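Local coordinates for protein member of DUF4221 family (Bacteroides vulgatus, PDB 3S9J) that is of unknown function but folds as a six-bladed beta-propeller and carries bound sodium ions in the crystal, at residues D220-T225 against A311-I316. Numbering follows the deposited sequence.
Sequences DSLMVT and ADFEII
V224 reaches out from strand 221-225 and sets one of its methyls on the ring of F313, which comes to meet it from the opposite direction. V224 CG2 lies 3.9 Å from the centroid of the F313 ring and only 19° off its normal, a CH-pi contact over the face. It is shifted toward the rim, and the nearest ring atom is F313 CZ, 3.7 Å from V224 CG2. The second methyl of the valine takes a lesser share: V224 CG1 lies 4.1 Å from F313 CE2. With V224 CG1 anti to the backbone N (chi1 177°), CG2 stands anti to the carbonyl carbon, and both branches of the fork come near the outer end of the ring. L222, two residues earlier and on the same side of the strand, touches F313 farther back, where L222 CD1 comes within 4.3 Å of F313 CD1 and approaches the ring obliquely.

F313 sits in the turn between strands 304-309 and 315-321. Its CG is anti to its own carbonyl carbon (chi1 -60°), which points the ring at the neighbouring sheet. The ring stacks with Y234 and touches V213 of the sheet it faces, and it stacks with Y279 of its own sheet, so the buried phenyl is held by aromatic as well as aliphatic neighbours. A serine in its place would probably leave the V224 methyls and the two tyrosines without the ring they pack on, opening a gap between the sheets. Strand 221-225 belongs to the four-stranded antiparallel sheet 201-235 and F313 to the hairpin turn of the sheet 266-321; here the hairpin turn of one blade packs on the preceding blade, part of the apolar blade-to-blade packing of a six-bladed beta-propeller.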
loop_
_atom_site.group_PDB
_atom_site.type_symbol
_atom_site.label_atom_id
_atom_site.label_comp_id
_atom_site.label_asym_id
_atom_site.label_seq_id
_atom_site.Cartn_x
_atom_site.Cartn_y
_atom_site.Cartn_z
ATOM N N ASP A 220 1.170 -12.219 12.855
ATOM C CA ASP A 220 0.935 -11.378 14.024
ATOM C C ASP A 220 1.978 -10.290 14.241
ATOM O O ASP A 220 1.681 -9.296 14.870
ATOM C CB ASP A 220 0.967 -12.218 15.297
ATOM C CG ASP A 220 -0.233 -13.091 15.470
ATOM O OD1 ASP A 220 -1.090 -13.189 14.581
ATOM O OD2 ASP A 220 -0.321 -13.648 16.566
ATOM N N SER A 221 3.198 -10.482 13.752
ATOM C CA SER A 221 4.290 -9.595 14.118
ATOM C C SER A 221 4.738 -8.706 12.968
ATOM O O SER A 221 4.662 -9.091 11.798
ATOM C CB SER A 221 5.483 -10.396 14.657
ATOM O OG SER A 221 5.164 -10.986 15.904
ATOM N N LEU A 222 5.183 -7.517 13.334
ATOM C CA LEU A 222 5.838 -6.594 12.406
ATOM C C LEU A 222 7.351 -6.788 12.420
ATOM O O LEU A 222 7.953 -7.044 13.460
ATOM C CB LEU A 222 5.552 -5.143 12.793
ATOM C CG LEU A 222 4.111 -4.662 12.727
ATOM C CD1 LEU A 222 4.029 -3.234 13.306
ATOM C CD2 LEU A 222 3.599 -4.735 11.261
HETATM N N MSE A 223 7.952 -6.591 11.249
HETATM C CA MSE A 223 9.384 -6.702 11.039
HETATM C C MSE A 223 9.921 -5.298 10.872
HETATM O O MSE A 223 9.360 -4.496 10.110
HETATM C CB MSE A 223 9.611 -7.486 9.750
HETATM C CG MSE A 223 10.994 -7.970 9.529
HETATM SE SE MSE A 223 11.127 -8.561 7.687
HETATM C CE MSE A 223 11.672 -6.875 6.963
ATOM N N VAL A 224 11.003 -4.988 11.587
ATOM C CA VAL A 224 11.569 -3.645 11.585
ATOM C C VAL A 224 13.075 -3.710 11.385
ATOM O O VAL A 224 13.747 -4.567 11.950
ATOM C CB VAL A 224 11.260 -2.903 12.903
ATOM C CG1 VAL A 224 11.920 -1.486 12.938
ATOM C CG2 VAL A 224 9.753 -2.856 13.172
ATOM N N THR A 225 13.604 -2.799 10.576
ATOM C CA THR A 225 15.043 -2.674 10.417
ATOM C C THR A 225 15.431 -1.216 10.205
ATOM O O THR A 225 14.749 -0.490 9.509
ATOM C CB THR A 225 15.601 -3.543 9.250
ATOM O OG1 THR A 225 17.038 -3.403 9.189
ATOM C CG2 THR A 225 15.000 -3.171 7.959
ATOM N N ALA A 311 5.794 4.810 18.901
ATOM C CA ALA A 311 7.069 4.800 18.160
ATOM C C ALA A 311 7.982 3.649 18.584
ATOM O O ALA A 311 8.906 3.283 17.853
ATOM C CB ALA A 311 7.781 6.153 18.280
ATOM N N ASP A 312 7.701 3.061 19.747
ATOM C CA ASP A 312 8.451 1.916 20.230
ATOM C C ASP A 312 7.776 0.597 19.879
ATOM O O ASP A 312 8.181 -0.452 20.363
ATOM C CB ASP A 312 8.628 2.016 21.743
ATOM C CG ASP A 312 9.446 3.238 22.171
ATOM O OD1 ASP A 312 10.496 3.532 21.556
ATOM O OD2 ASP A 312 9.035 3.891 23.147
ATOM N N PHE A 313 6.764 0.661 19.019
ATOM C CA PHE A 313 5.991 -0.490 18.571
ATOM C C PHE A 313 5.240 -1.200 19.681
ATOM O O PHE A 313 5.049 -2.413 19.628
ATOM C CB PHE A 313 6.860 -1.445 17.763
ATOM C CG PHE A 313 7.446 -0.803 16.543
ATOM C CD1 PHE A 313 6.691 -0.653 15.397
ATOM C CD2 PHE A 313 8.720 -0.275 16.575
ATOM C CE1 PHE A 313 7.233 -0.036 14.276
ATOM C CE2 PHE A 313 9.255 0.349 15.480
ATOM C CZ PHE A 313 8.522 0.465 14.334
ATOM N N GLU A 314 4.797 -0.420 20.668
ATOM C CA GLU A 314 3.886 -0.905 21.678
ATOM C C GLU A 314 2.465 -0.602 21.222
ATOM O O GLU A 314 2.171 0.507 20.783
ATOM C CB GLU A 314 4.180 -0.238 23.025
ATOM C CG GLU A 314 5.604 -0.520 23.527
ATOM C CD GLU A 314 6.039 0.369 24.679
ATOM O OE1 GLU A 314 5.408 1.428 24.915
ATOM O OE2 GLU A 314 7.040 0.002 25.333
ATOM N N ILE A 315 1.585 -1.596 21.302
ATOM C CA ILE A 315 0.168 -1.389 20.991
ATOM C C ILE A 315 -0.464 -0.501 22.072
ATOM O O ILE A 315 -0.411 -0.837 23.261
ATOM C CB ILE A 315 -0.604 -2.718 20.911
ATOM C CG1 ILE A 315 -0.052 -3.603 19.792
ATOM C CG2 ILE A 315 -2.114 -2.457 20.665
ATOM C CD1 ILE A 315 -0.596 -5.013 19.831
ATOM N N ILE A 316 -1.027 0.634 21.667
ATOM C CA ILE A 316 -1.655 1.574 22.597
ATOM C C ILE A 316 -3.180 1.652 22.433
ATOM O O ILE A 316 -3.867 2.257 23.251
ATOM C CB ILE A 316 -1.007 2.983 22.567
ATOM C CG1 ILE A 316 -0.988 3.596 21.149
ATOM C CG2 ILE A 316 0.383 2.907 23.143
ATOM C CD1 ILE A 316 -0.720 5.114 21.145
#